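Local coordinates for endolysin B (Mycobacterium phage D29, PDB 3HC7), which cleaves the ester junction between mycolic acids and the underlying cell-wall polymer of its mycobacterial host, helping the phage to lyse the cell, at residues G84-G89 with G117-Q122; K55-L60 with V88-K93; H177-A182 with I205-R210; I143-L148 with I183-M188; K3-T8 with P72-A77. All coordinates share one frame; numbering follows the deposited sequence.

Contact 1 of 5, residues G84-G89 with G117-Q122; sequences GAIVVG and GNPMRQ
Met120 reaches from the loop after strand 110-116 to the helix that follows the nucleophile Ser82. Its CB points at the helix, and CG lies anti to the carbonyl carbon (chi1 -72°). Further out, SD lies 3.8 Å from Ile86 O and 3.7 Å from Gly89 C, and the methyl CE ends 3.6 Å from Gly89 O. Sulfur and methyl thus lie against the backbone of Gly89, which has no side chain. One turn earlier, the Pro119 ring crosses the Ile86 side chain at about a right angle, with Pro119 CG only 3.5 Å from Ile86 CG1, tighter than usual carbon contact. Ala85 CB meets Asn118 OD1 at 3.5 Å. That oxygen also accepts from Met120 N at 2.9 Å, the donor standing above the amide plane, which closes an Asx turn inside the type I turn Asn118-Arg121. Asn118 ND2 is spent on Asp160. No hydrogen bond links the two segments: apart from OD1 touching Ala85 CB, the helix meets mainly carbon and sulfur. Loop and nucleophile helix therefore meet by close, mostly apolar packing, with the thioether set against backbone carbonyls, beside Gly117, which adjoins Ser82 and the probable active-site Asp166.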
# COMPACT_ATOMS: atom_id res chain seq x y z
N GLY A 84 3.10 2.18 -0.64
CA GLY A 84 3.86 1.05 -0.14
C GLY A 84 2.96 -0.12 0.22
O GLY A 84 3.37 -1.28 0.10
N ALA A 85 1.74 0.18 0.67
CA ALA A 85 0.77 -0.86 1.00
C ALA A 85 0.29 -1.56 -0.26
O ALA A 85 0.05 -2.76 -0.26
CB ALA A 85 -0.41 -0.27 1.75
N ILE A 86 0.14 -0.80 -1.34
CA ILE A 86 -0.19 -1.41 -2.63
C ILE A 86 0.91 -2.39 -3.06
O ILE A 86 0.61 -3.51 -3.49
CB ILE A 86 -0.39 -0.38 -3.75
CG1 ILE A 86 -1.43 0.68 -3.37
CG2 ILE A 86 -0.83 -1.07 -5.06
CD1 ILE A 86 -1.54 1.82 -4.41
N VAL A 87 2.17 -1.97 -2.94
CA VAL A 87 3.29 -2.84 -3.31
C VAL A 87 3.24 -4.15 -2.53
O VAL A 87 3.27 -5.23 -3.12
CB VAL A 87 4.66 -2.15 -3.11
CG1 VAL A 87 5.81 -3.18 -3.27
CG2 VAL A 87 4.84 -0.98 -4.07
N VAL A 88 3.15 -4.05 -1.21
CA VAL A 88 3.11 -5.26 -0.37
C VAL A 88 1.87 -6.09 -0.67
O VAL A 88 1.92 -7.32 -0.71
CB VAL A 88 3.15 -4.92 1.14
CG1 VAL A 88 2.94 -6.18 1.99
CG2 VAL A 88 4.48 -4.25 1.52
N GLY A 89 0.74 -5.41 -0.88
CA GLY A 89 -0.51 -6.07 -1.18
C GLY A 89 -0.48 -6.83 -2.50
O GLY A 89 -1.02 -7.93 -2.61
N GLY A 117 -2.75 2.72 5.76
CA GLY A 117 -3.37 3.46 4.67
C GLY A 117 -3.41 2.71 3.34
O GLY A 117 -2.88 3.19 2.34
N ASN A 118 -4.08 1.56 3.34
CA ASN A 118 -4.00 0.57 2.26
C ASN A 118 -5.09 0.67 1.16
O ASN A 118 -6.26 0.34 1.40
CB ASN A 118 -4.02 -0.83 2.89
CG ASN A 118 -3.79 -1.94 1.89
OD1 ASN A 118 -3.41 -1.69 0.75
ND2 ASN A 118 -4.01 -3.18 2.31
N PRO A 119 -4.71 1.10 -0.05
CA PRO A 119 -5.69 1.18 -1.14
C PRO A 119 -6.25 -0.18 -1.56
O PRO A 119 -7.24 -0.23 -2.29
CB PRO A 119 -4.91 1.82 -2.28
CG PRO A 119 -3.80 2.56 -1.61
CD PRO A 119 -3.42 1.70 -0.43
N MET A 120 -5.63 -1.27 -1.12
CA MET A 120 -6.14 -2.61 -1.39
C MET A 120 -6.75 -3.22 -0.15
O MET A 120 -6.93 -4.43 -0.08
CB MET A 120 -5.02 -3.55 -1.85
CG MET A 120 -4.48 -3.30 -3.25
SD MET A 120 -3.07 -4.40 -3.56
CE MET A 120 -3.87 -6.00 -3.64
N ARG A 121 -7.03 -2.40 0.86
CA ARG A 121 -7.52 -2.96 2.12
C ARG A 121 -8.80 -3.78 1.93
O ARG A 121 -9.76 -3.31 1.33
CB ARG A 121 -7.73 -1.87 3.16
CG ARG A 121 -8.10 -2.42 4.53
CD ARG A 121 -8.19 -1.33 5.57
NE ARG A 121 -9.34 -0.46 5.34
CZ ARG A 121 -10.59 -0.75 5.70
NH1 ARG A 121 -10.86 -1.91 6.30
NH2 ARG A 121 -11.57 0.10 5.45
N GLN A 122 -8.78 -5.01 2.44
CA GLN A 122 -9.91 -5.92 2.35
C GLN A 122 -11.13 -5.31 3.03
O GLN A 122 -11.00 -4.54 3.98
CB GLN A 122 -9.55 -7.26 3.01
CG GLN A 122 -10.72 -8.19 3.31
CD GLN A 122 -10.28 -9.52 3.89
OE1 GLN A 122 -9.23 -10.05 3.53
NE2 GLN A 122 -11.09 -10.07 4.79

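Contact 2 of 5, residues K55-L60 with V88-K93; sequences KGVAEL and VGQVLK
Leu60 lays its CD2 methyl against the Val91 side chain, 3.7 Å from Val91 CG2 and 3.9 Å from Val91 CB. This is helix-helix packing within the alpha/beta-hydrolase fold: helix 50-70 and helix 83-96, the latter following the nucleophile strand 76-81, lie on the same face of the parallel sheet. The local axes come within 9.2 Å and cross at -54°, and the nearest pair of CA atoms belongs to Val57 and Val91. Leu60 CG stands anti to the backbone N (chi1 176°), and from there CD2 also reaches Val88, whose CG2 is 4.2 Å away although its CB points away from the other helix. Val88 thus contributes from the sheet side, where it also touches Val113 and Phe115 of strand 110-116. Val57 and Val91 slide past each other in opposite directions, CG1 of Val57 meeting CG2 of Val91 at 4.0 Å. Val91 CG2 is therefore shared, touched by both Leu60 and Val57. No hydrogen bond crosses between segments 55-60 and 88-93, and the evidence for their association is contact between aliphatic carbons, mostly methyls. Gln90 takes part through its aliphatic base, while its chain bends at chi2 (-73°) and its amide NE2 turns to Asp146. What it gives to this interface is CB, which rests 3.8 Å from Val57 CG2.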
# COMPACT_ATOMS: atom_id res chain seq x y z
N LYS A 55 7.61 -0.95 -10.03
CA LYS A 55 9.04 -1.02 -9.67
C LYS A 55 9.24 -1.52 -8.25
O LYS A 55 10.11 -2.35 -7.99
CB LYS A 55 9.70 0.34 -9.84
CG LYS A 55 9.70 0.83 -11.27
CD LYS A 55 10.00 2.31 -11.34
CE LYS A 55 9.96 2.80 -12.77
NZ LYS A 55 11.05 2.17 -13.57
N GLY A 56 8.41 -1.02 -7.33
CA GLY A 56 8.48 -1.46 -5.94
C GLY A 56 8.15 -2.93 -5.82
O GLY A 56 8.78 -3.65 -5.06
N VAL A 57 7.14 -3.38 -6.58
CA VAL A 57 6.76 -4.79 -6.57
C VAL A 57 7.92 -5.66 -7.05
O VAL A 57 8.25 -6.65 -6.42
CB VAL A 57 5.49 -5.06 -7.42
CG1 VAL A 57 5.36 -6.56 -7.78
CG2 VAL A 57 4.25 -4.58 -6.68
N ALA A 58 8.52 -5.28 -8.17
CA ALA A 58 9.63 -6.06 -8.71
C ALA A 58 10.77 -6.14 -7.69
O ALA A 58 11.35 -7.21 -7.49
CB ALA A 58 10.12 -5.46 -10.01
N GLU A 59 11.07 -5.04 -7.03
CA GLU A 59 12.16 -5.05 -6.06
C GLU A 59 11.83 -5.86 -4.81
O GLU A 59 12.70 -6.54 -4.25
CB GLU A 59 12.57 -3.63 -5.67
CG GLU A 59 13.73 -3.60 -4.66
CD GLU A 59 15.06 -4.01 -5.26
OE1 GLU A 59 15.19 -4.03 -6.51
OE2 GLU A 59 16.00 -4.31 -4.49
N LEU A 60 10.58 -5.81 -4.36
CA LEU A 60 10.19 -6.55 -3.18
C LEU A 60 10.24 -8.06 -3.43
O LEU A 60 10.64 -8.84 -2.56
CB LEU A 60 8.79 -6.13 -2.71
CG LEU A 60 8.29 -6.96 -1.51
CD1 LEU A 60 9.30 -6.90 -0.37
CD2 LEU A 60 6.92 -6.50 -1.06
N VAL A 88 3.15 -4.05 -1.21
CA VAL A 88 3.11 -5.26 -0.37
C VAL A 88 1.87 -6.09 -0.67
O VAL A 88 1.92 -7.32 -0.71
CB VAL A 88 3.15 -4.92 1.14
CG1 VAL A 88 2.94 -6.18 1.99
CG2 VAL A 88 4.48 -4.25 1.52
N GLY A 89 0.74 -5.41 -0.88
CA GLY A 89 -0.51 -6.07 -1.18
C GLY A 89 -0.48 -6.83 -2.50
O GLY A 89 -1.02 -7.93 -2.61
N GLN A 90 0.15 -6.24 -3.51
CA GLN A 90 0.26 -6.90 -4.81
C GLN A 90 1.11 -8.14 -4.71
O GLN A 90 0.78 -9.18 -5.28
CB GLN A 90 0.84 -5.95 -5.85
CG GLN A 90 -0.16 -4.93 -6.34
CD GLN A 90 -1.20 -5.54 -7.25
OE1 GLN A 90 -0.86 -6.20 -8.22
NE2 GLN A 90 -2.47 -5.29 -6.95
N VAL A 91 2.23 -8.03 -3.99
CA VAL A 91 3.14 -9.14 -3.83
C VAL A 91 2.43 -10.28 -3.10
O VAL A 91 2.49 -11.42 -3.53
CB VAL A 91 4.44 -8.73 -3.10
CG1 VAL A 91 5.20 -9.95 -2.61
CG2 VAL A 91 5.32 -7.92 -4.04
N LEU A 92 1.73 -9.95 -2.01
CA LEU A 92 1.00 -10.94 -1.25
C LEU A 92 -0.07 -11.62 -2.10
O LEU A 92 -0.05 -12.84 -2.28
CB LEU A 92 0.34 -10.30 -0.02
CG LEU A 92 -0.51 -11.19 0.90
CD1 LEU A 92 0.21 -12.47 1.33
CD2 LEU A 92 -0.91 -10.40 2.14
N LYS A 93 -1.01 -10.83 -2.61
CA LYS A 93 -2.15 -11.39 -3.33
C LYS A 93 -1.77 -12.18 -4.59
O LYS A 93 -2.32 -13.25 -4.84
CB LYS A 93 -3.15 -10.29 -3.72
CG LYS A 93 -4.42 -10.84 -4.36
CD LYS A 93 -5.43 -9.74 -4.68
CE LYS A 93 -6.59 -10.30 -5.51
NZ LYS A 93 -7.69 -9.31 -5.66

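Contact 3 of 5, residues H177-A182 with I205-R210; sequences HEYEVA and IELGQR
Water 2 is held between two charged side chains, donating to Glu180 OE2 at 2.8 Å and accepting from Arg210 NH2 at 2.7 Å in the plane of the guanidinium. The bridge spans a pair that does not meet directly: Glu180 OE2 and Arg210 NH1 stay 4.2 Å apart, with carboxylate and guanidinium planes nearly perpendicular. Arg210 NH1 has its salt bridge with Glu214 of helix 212-230. The main contact is a stack. The guanidinium of Arg210 lies flat on the Tyr179 ring, their planes 8° apart and their centres separated by 4.0 Å. Its cation-pi component is off-centre, because CZ sits 35° from the ring normal; it is Arg210 CD that stands over the ring centre, 3.6 Å from it, in a CH-pi contact. The chain extended from CG to NE carries the arginine across this face. Gln209 NE2 approaches the ring edge, and Leu207 CD2 touches Tyr179 CE1 at 4.0 Å. Ala182 CB packs against both methyls of Leu207. Tyr179 OH is joined to water 1 at 2.7 Å. Gly208 and Gln209 both have positive phi as the chain leaves helix 200-207, and Arg210 then lies over Tyr179 in the first turn of helix 179-189, N-capped by Glu178. Two helix ends away from the catalytic residues are thus joined by an arginine-tyrosine cation-pi stack, flanked by a water-bridged Glu180-Arg210 pair.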
# COMPACT_ATOMS: atom_id res chain seq x y z
N HIS A 177 -18.41 3.20 -7.19
CA HIS A 177 -18.43 3.57 -8.60
C HIS A 177 -18.99 4.95 -8.82
O HIS A 177 -19.40 5.31 -9.92
CB HIS A 177 -19.16 2.52 -9.43
CG HIS A 177 -18.50 1.18 -9.39
ND1 HIS A 177 -17.30 0.92 -10.00
CD2 HIS A 177 -18.87 0.02 -8.78
CE1 HIS A 177 -16.95 -0.34 -9.79
NE2 HIS A 177 -17.89 -0.90 -9.05
N GLU A 178 -19.00 5.74 -7.75
CA GLU A 178 -19.26 7.16 -7.87
C GLU A 178 -18.15 7.79 -8.73
O GLU A 178 -16.99 7.36 -8.68
CB GLU A 178 -19.32 7.77 -6.47
CG GLU A 178 -19.06 9.26 -6.37
CD GLU A 178 -19.03 9.74 -4.92
OE1 GLU A 178 -19.48 8.98 -4.04
OE2 GLU A 178 -18.57 10.87 -4.66
N TYR A 179 -18.52 8.80 -9.50
CA TYR A 179 -17.63 9.47 -10.45
C TYR A 179 -16.28 9.89 -9.87
O TYR A 179 -15.22 9.54 -10.41
CB TYR A 179 -18.35 10.69 -11.01
CG TYR A 179 -17.57 11.48 -12.04
CD1 TYR A 179 -17.37 10.98 -13.32
CD2 TYR A 179 -17.05 12.73 -11.74
CE1 TYR A 179 -16.66 11.70 -14.26
CE2 TYR A 179 -16.35 13.45 -12.66
CZ TYR A 179 -16.16 12.94 -13.92
OH TYR A 179 -15.47 13.69 -14.84
N GLU A 180 -16.31 10.67 -8.79
CA GLU A 180 -15.10 11.14 -8.13
C GLU A 180 -14.22 9.97 -7.71
O GLU A 180 -12.99 10.01 -7.85
CB GLU A 180 -15.45 12.00 -6.91
CG GLU A 180 -16.00 13.37 -7.25
CD GLU A 180 -17.48 13.34 -7.55
OE1 GLU A 180 -18.08 12.25 -7.52
OE2 GLU A 180 -18.05 14.43 -7.82
N VAL A 181 -14.85 8.92 -7.20
CA VAL A 181 -14.12 7.73 -6.79
C VAL A 181 -13.49 7.05 -8.01
O VAL A 181 -12.33 6.63 -7.96
CB VAL A 181 -15.03 6.75 -6.02
CG1 VAL A 181 -14.37 5.40 -5.87
CG2 VAL A 181 -15.37 7.32 -4.64
N ALA A 182 -14.24 6.95 -9.10
CA ALA A 182 -13.72 6.31 -10.31
C ALA A 182 -12.50 7.06 -10.85
O ALA A 182 -11.53 6.46 -11.32
CB ALA A 182 -14.81 6.22 -11.38
N ILE A 205 -12.12 8.42 -21.35
CA ILE A 205 -12.99 8.15 -22.49
C ILE A 205 -13.80 6.89 -22.24
O ILE A 205 -15.01 6.87 -22.46
CB ILE A 205 -12.17 8.01 -23.79
CG1 ILE A 205 -11.78 9.41 -24.28
CG2 ILE A 205 -12.99 7.29 -24.86
CD1 ILE A 205 -10.54 9.42 -25.16
N GLU A 206 -13.14 5.84 -21.77
CA GLU A 206 -13.83 4.60 -21.44
C GLU A 206 -14.88 4.84 -20.34
O GLU A 206 -16.00 4.32 -20.42
CB GLU A 206 -12.83 3.53 -21.03
CG GLU A 206 -13.39 2.12 -21.08
N LEU A 207 -14.52 5.63 -19.33
CA LEU A 207 -15.44 5.95 -18.24
C LEU A 207 -16.69 6.66 -18.72
O LEU A 207 -17.81 6.33 -18.31
CB LEU A 207 -14.76 6.82 -17.17
CG LEU A 207 -15.64 7.18 -15.96
CD1 LEU A 207 -16.07 5.93 -15.22
CD2 LEU A 207 -14.92 8.13 -15.02
N GLY A 208 -16.51 7.66 -19.58
CA GLY A 208 -17.62 8.47 -20.05
C GLY A 208 -18.32 9.20 -18.91
O GLY A 208 -17.66 9.76 -18.04
N GLN A 209 -19.64 9.17 -18.91
CA GLN A 209 -20.47 9.80 -17.89
C GLN A 209 -20.55 11.31 -17.94
O GLN A 209 -21.61 11.85 -17.92
CB GLN A 209 -20.08 9.34 -16.50
CG GLN A 209 -20.24 7.90 -16.35
CD GLN A 209 -19.99 7.43 -14.98
OE1 GLN A 209 -19.71 6.27 -14.78
NE2 GLN A 209 -20.09 8.30 -14.02
N ARG A 210 -19.42 11.98 -17.98
CA ARG A 210 -19.38 13.45 -17.96
C ARG A 210 -18.37 13.95 -18.98
O ARG A 210 -17.51 13.19 -19.42
CB ARG A 210 -18.99 13.96 -16.58
CG ARG A 210 -19.80 13.37 -15.46
CD ARG A 210 -19.66 14.20 -14.21
NE ARG A 210 -20.27 13.54 -13.05
CZ ARG A 210 -20.25 14.04 -11.82
NH1 ARG A 210 -19.65 15.20 -11.60
NH2 ARG A 210 -20.81 13.38 -10.83
O HOH W 1 -15.06 13.08 -17.39
O HOH W 2 -20.54 15.12 -8.83

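Contact 4 of 5, residues I143-L148 with I183-M188; sequences ILEDRL and IGRIVM
The guanidinium of Arg185 has Glu145 CG over one face, 3.8 Å above the plane and offset toward the rim, while Ile143 O lies at its edge. The carboxylate of Glu145 is stacked on it, planes 17° apart. Glu145 OE1 is 3.9 Å from Arg185 NE, but well out of the guanidinium plane, so this long salt bridge is a matter of charge and no N-H points at the oxygen. The directed bond is at the edge: Arg185 NH1 donates to Ile143 O at 3.0 Å with an angle of 155° at the hydrogen. The chain bends at chi3 (-54°), which sets NE near the Glu145 carboxylate, and Arg185 NH2 goes on to Leu176 O. Ile143 CG1 also packs on Arg185 CG at 3.7 Å, so the arginine's aliphatic part is used too. Farther along the helix Met188 CE presses on Leu144 CD2 at 3.5 Å, a tight carbon pair, and Met188 SD meets Ile143 CG2 at 4.1 Å. The loop between strands 140-141 and 157-161 is thereby packed against helix 179-189. Leu144 and Met188 both extend the packing to Ile86 of helix 83-96, while Ile183 and Val187 of helix 179-189 touch helix 212-230.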
# COMPACT_ATOMS: atom_id res chain seq x y z
N ILE A 143 -10.08 1.52 -2.04
CA ILE A 143 -10.63 2.00 -3.29
C ILE A 143 -10.37 1.06 -4.48
O ILE A 143 -11.24 0.89 -5.34
CB ILE A 143 -10.08 3.40 -3.60
CG1 ILE A 143 -10.81 4.00 -4.80
CG2 ILE A 143 -8.57 3.34 -3.80
CD1 ILE A 143 -10.41 5.42 -5.12
N LEU A 144 -9.19 0.45 -4.54
CA LEU A 144 -8.79 -0.35 -5.71
C LEU A 144 -9.65 -1.60 -5.90
O LEU A 144 -9.97 -2.27 -4.94
CB LEU A 144 -7.32 -0.76 -5.62
CG LEU A 144 -6.27 0.35 -5.74
CD1 LEU A 144 -4.90 -0.21 -5.45
CD2 LEU A 144 -6.30 0.99 -7.13
N GLU A 145 -10.00 -1.91 -7.15
CA GLU A 145 -10.85 -3.07 -7.46
C GLU A 145 -10.12 -4.40 -7.25
O GLU A 145 -10.73 -5.42 -6.97
CB GLU A 145 -11.38 -2.98 -8.89
CG GLU A 145 -12.26 -1.78 -9.18
CD GLU A 145 -12.24 -1.38 -10.66
OE1 GLU A 145 -11.13 -1.15 -11.20
OE2 GLU A 145 -13.32 -1.28 -11.27
N ASP A 146 -8.80 -4.37 -7.43
CA ASP A 146 -7.94 -5.51 -7.14
C ASP A 146 -7.48 -5.39 -5.69
O ASP A 146 -6.40 -4.88 -5.41
CB ASP A 146 -6.73 -5.49 -8.08
CG ASP A 146 -5.84 -6.70 -7.93
OD1 ASP A 146 -6.35 -7.81 -7.67
OD2 ASP A 146 -4.61 -6.55 -8.11
N ARG A 147 -8.31 -5.84 -4.76
CA ARG A 147 -8.03 -5.66 -3.35
C ARG A 147 -7.88 -7.02 -2.65
O ARG A 147 -8.20 -8.07 -3.22
CB ARG A 147 -9.12 -4.82 -2.67
CG ARG A 147 -10.49 -5.49 -2.65
CD ARG A 147 -11.51 -4.67 -1.85
NE ARG A 147 -11.75 -3.35 -2.44
CZ ARG A 147 -12.61 -3.11 -3.43
NH1 ARG A 147 -13.32 -4.12 -3.93
NH2 ARG A 147 -12.76 -1.88 -3.92
N LEU A 148 -7.38 -6.98 -1.42
CA LEU A 148 -7.14 -8.21 -0.68
C LEU A 148 -8.46 -8.86 -0.29
O LEU A 148 -9.47 -8.18 -0.10
CB LEU A 148 -6.27 -7.92 0.55
CG LEU A 148 -4.88 -7.39 0.18
CD1 LEU A 148 -4.20 -6.73 1.35
CD2 LEU A 148 -4.01 -8.50 -0.40
N ILE A 183 -12.55 8.39 -10.79
CA ILE A 183 -11.47 9.18 -11.36
C ILE A 183 -10.23 9.07 -10.47
O ILE A 183 -9.10 8.99 -10.95
CB ILE A 183 -11.91 10.63 -11.61
CG1 ILE A 183 -12.88 10.65 -12.79
CG2 ILE A 183 -10.70 11.50 -11.89
CD1 ILE A 183 -13.14 12.00 -13.34
N GLY A 184 -10.46 9.01 -9.16
CA GLY A 184 -9.40 8.65 -8.24
C GLY A 184 -8.72 7.33 -8.58
O GLY A 184 -7.48 7.23 -8.58
N ARG A 185 -9.51 6.30 -8.87
CA ARG A 185 -8.91 5.01 -9.26
C ARG A 185 -8.14 5.18 -10.56
O ARG A 185 -7.07 4.63 -10.74
CB ARG A 185 -9.96 3.91 -9.44
CG ARG A 185 -10.10 3.00 -8.25
CD ARG A 185 -10.88 1.74 -8.60
NE ARG A 185 -12.17 2.05 -9.18
CZ ARG A 185 -13.29 2.19 -8.49
NH1 ARG A 185 -13.28 2.05 -7.17
NH2 ARG A 185 -14.42 2.46 -9.11
N ILE A 186 -8.70 5.96 -11.49
CA ILE A 186 -8.02 6.19 -12.75
C ILE A 186 -6.62 6.77 -12.54
O ILE A 186 -5.63 6.28 -13.11
CB ILE A 186 -8.85 7.09 -13.67
CG1 ILE A 186 -9.96 6.24 -14.30
CG2 ILE A 186 -7.98 7.74 -14.73
CD1 ILE A 186 -11.03 7.05 -14.99
N VAL A 187 -6.54 7.80 -11.70
CA VAL A 187 -5.28 8.47 -11.40
C VAL A 187 -4.25 7.50 -10.81
O VAL A 187 -3.08 7.47 -11.21
CB VAL A 187 -5.51 9.68 -10.45
CG1 VAL A 187 -4.22 10.11 -9.80
CG2 VAL A 187 -6.09 10.82 -11.24
N MET A 188 -4.69 6.68 -9.87
CA MET A 188 -3.78 5.72 -9.26
C MET A 188 -3.28 4.61 -10.21
O MET A 188 -2.16 4.12 -10.04
CB MET A 188 -4.43 5.11 -8.02
CG MET A 188 -4.51 6.08 -6.86
SD MET A 188 -5.37 5.33 -5.48
CE MET A 188 -4.73 3.67 -5.56

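Contact 5 of 5, residues K3-T8 with P72-A77; sequences KPWLFT and PYADFA
Trp5 N to Asp75 O, Ala77 N to Trp5 O and Phe7 N to Ala77 O form the parallel bonding pattern, at 3.0, 2.9 and 3.1 Å respectively, the last with a nearly straight 171° at the hydrogen. Strands 5-9 and 76-81 are neighbours at the middle of the parallel sheet of this alpha/beta-hydrolase fold, and the chain between them includes the edge strand 35-38 and then helix 50-70. The bridges pair Trp5 with Phe76 and Leu6 with Ala77, placing the first pair's side chains on one face and the second pair's on the other. On the helix side, Trp5 CB and Phe76 CB lie 4.1 Å apart. Phe76 CG sits between the backbone N and the carbonyl carbon (chi1 74°), and the ring leads away from strand 5-9. Phe7 reaches across to it: the two side chains cross at about a right angle, with Phe7 CE2 3.8 Å from Phe76 CD2. Helix 50-70 covers this aromatic patch, Leu60 and Ile64 touching Phe7 and Leu68 touching Phe76. On the other face Leu6 CD1 approaches Ala77 CB at 4.1 Å. Strand 35-38 continues the sheet beyond strand 5-9, with Leu6 bonded through its backbone to Arg35 and Gln37. Just before strand 76-81, Ala74 CB meets the edge of the Trp5 indole, 4.1 Å from Trp5 CD1.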
# COMPACT_ATOMS: atom_id res chain seq x y z
N LYS A 3 17.14 -15.46 12.69
CA LYS A 3 16.68 -14.07 12.72
C LYS A 3 15.79 -13.78 11.51
O LYS A 3 16.24 -13.88 10.37
CB LYS A 3 17.89 -13.14 12.73
CG LYS A 3 17.65 -11.75 13.32
CD LYS A 3 18.97 -11.02 13.54
CE LYS A 3 18.76 -9.54 13.83
NZ LYS A 3 20.03 -8.77 13.78
N PRO A 4 14.51 -13.43 11.76
CA PRO A 4 13.53 -13.21 10.68
C PRO A 4 13.80 -11.94 9.90
O PRO A 4 14.41 -11.00 10.41
CB PRO A 4 12.19 -13.07 11.43
CG PRO A 4 12.47 -13.35 12.88
CD PRO A 4 13.94 -13.19 13.10
N TRP A 5 13.35 -11.90 8.65
CA TRP A 5 13.52 -10.73 7.81
C TRP A 5 12.30 -9.82 7.83
O TRP A 5 11.17 -10.30 7.89
CB TRP A 5 13.83 -11.14 6.37
CG TRP A 5 15.25 -11.49 6.18
CD1 TRP A 5 15.80 -12.74 6.20
CD2 TRP A 5 16.33 -10.58 5.99
NE1 TRP A 5 17.15 -12.66 6.01
CE2 TRP A 5 17.51 -11.35 5.88
CE3 TRP A 5 16.42 -9.19 5.88
CZ2 TRP A 5 18.76 -10.76 5.68
CZ3 TRP A 5 17.65 -8.61 5.68
CH2 TRP A 5 18.81 -9.40 5.58
N LEU A 6 12.56 -8.52 7.78
CA LEU A 6 11.50 -7.52 7.66
C LEU A 6 11.70 -6.70 6.39
O LEU A 6 12.74 -6.05 6.21
CB LEU A 6 11.47 -6.61 8.89
CG LEU A 6 10.49 -5.43 8.84
CD1 LEU A 6 9.07 -5.93 8.68
CD2 LEU A 6 10.62 -4.55 10.08
N PHE A 7 10.72 -6.75 5.50
CA PHE A 7 10.76 -5.99 4.26
C PHE A 7 9.80 -4.81 4.36
O PHE A 7 8.66 -4.97 4.78
CB PHE A 7 10.37 -6.88 3.07
CG PHE A 7 11.27 -8.07 2.89
CD1 PHE A 7 12.45 -7.96 2.17
CD2 PHE A 7 10.94 -9.29 3.46
CE1 PHE A 7 13.29 -9.05 2.01
CE2 PHE A 7 11.77 -10.39 3.30
CZ PHE A 7 12.94 -10.27 2.58
N THR A 8 10.27 -3.63 3.98
CA THR A 8 9.49 -2.42 4.15
C THR A 8 9.45 -1.60 2.87
O THR A 8 10.45 -1.46 2.16
CB THR A 8 10.03 -1.54 5.29
OG1 THR A 8 11.40 -1.20 5.02
CG2 THR A 8 9.94 -2.26 6.62
N PRO A 72 17.16 -20.45 4.74
CA PRO A 72 15.95 -21.27 4.65
C PRO A 72 15.19 -21.41 5.97
O PRO A 72 14.02 -21.81 5.95
CB PRO A 72 16.49 -22.64 4.21
CG PRO A 72 17.80 -22.33 3.55
CD PRO A 72 18.37 -21.18 4.32
N TYR A 73 15.83 -21.09 7.09
CA TYR A 73 15.17 -21.24 8.38
C TYR A 73 14.64 -19.89 8.86
O TYR A 73 14.10 -19.78 9.96
CB TYR A 73 16.12 -21.84 9.42
N ALA A 74 14.80 -18.88 8.03
CA ALA A 74 14.36 -17.53 8.36
C ALA A 74 12.93 -17.31 7.91
O ALA A 74 12.61 -17.49 6.73
CB ALA A 74 15.27 -16.50 7.72
N ASP A 75 12.07 -16.94 8.85
CA ASP A 75 10.71 -16.55 8.51
C ASP A 75 10.77 -15.09 8.10
O ASP A 75 11.84 -14.48 8.15
CB ASP A 75 9.78 -16.74 9.70
CG ASP A 75 9.51 -18.21 9.99
OD1 ASP A 75 9.67 -19.04 9.07
OD2 ASP A 75 9.12 -18.53 11.13
N PHE A 76 9.64 -14.52 7.68
CA PHE A 76 9.66 -13.10 7.32
C PHE A 76 8.36 -12.37 7.59
O PHE A 76 7.33 -12.99 7.88
CB PHE A 76 10.12 -12.89 5.87
CG PHE A 76 9.08 -13.26 4.83
CD1 PHE A 76 8.69 -14.59 4.67
CD2 PHE A 76 8.52 -12.30 4.01
CE1 PHE A 76 7.75 -14.95 3.72
CE2 PHE A 76 7.58 -12.64 3.04
CZ PHE A 76 7.19 -13.97 2.90
N ALA A 77 8.43 -11.05 7.48
CA ALA A 77 7.28 -10.17 7.65
C ALA A 77 7.40 -9.04 6.64
O ALA A 77 8.49 -8.76 6.12
CB ALA A 77 7.25 -9.62 9.08

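Contacts 1 and 2 share Val88 and Gly89 on helix 83-96, with centres 10 Å apart; Val87 CG1 lies 4.1 Å from Leu60 CD2. Contact 5 touches contact 2 through Leu60 CD1, 3.6 Å from Phe7 CB, but not contact 1, and strand 76-81 leads toward Ser82. Contact 4 meets the loop of contact 1: Pro119 O is 3.1 Å from Leu144 N and Met120 O 2.9 Å from Leu148 N, both probable hydrogen bonds. Contacts 3 and 4 share helix 179-189. Contact 1 is nearest the active site, Gly117 being about 5 Å from the Ser82 side chain and about 3 Å from that of Asp166, the probable acidic member, whereas contacts 3 and 5, with centres about 42 Å apart, mark opposite sides of the chain.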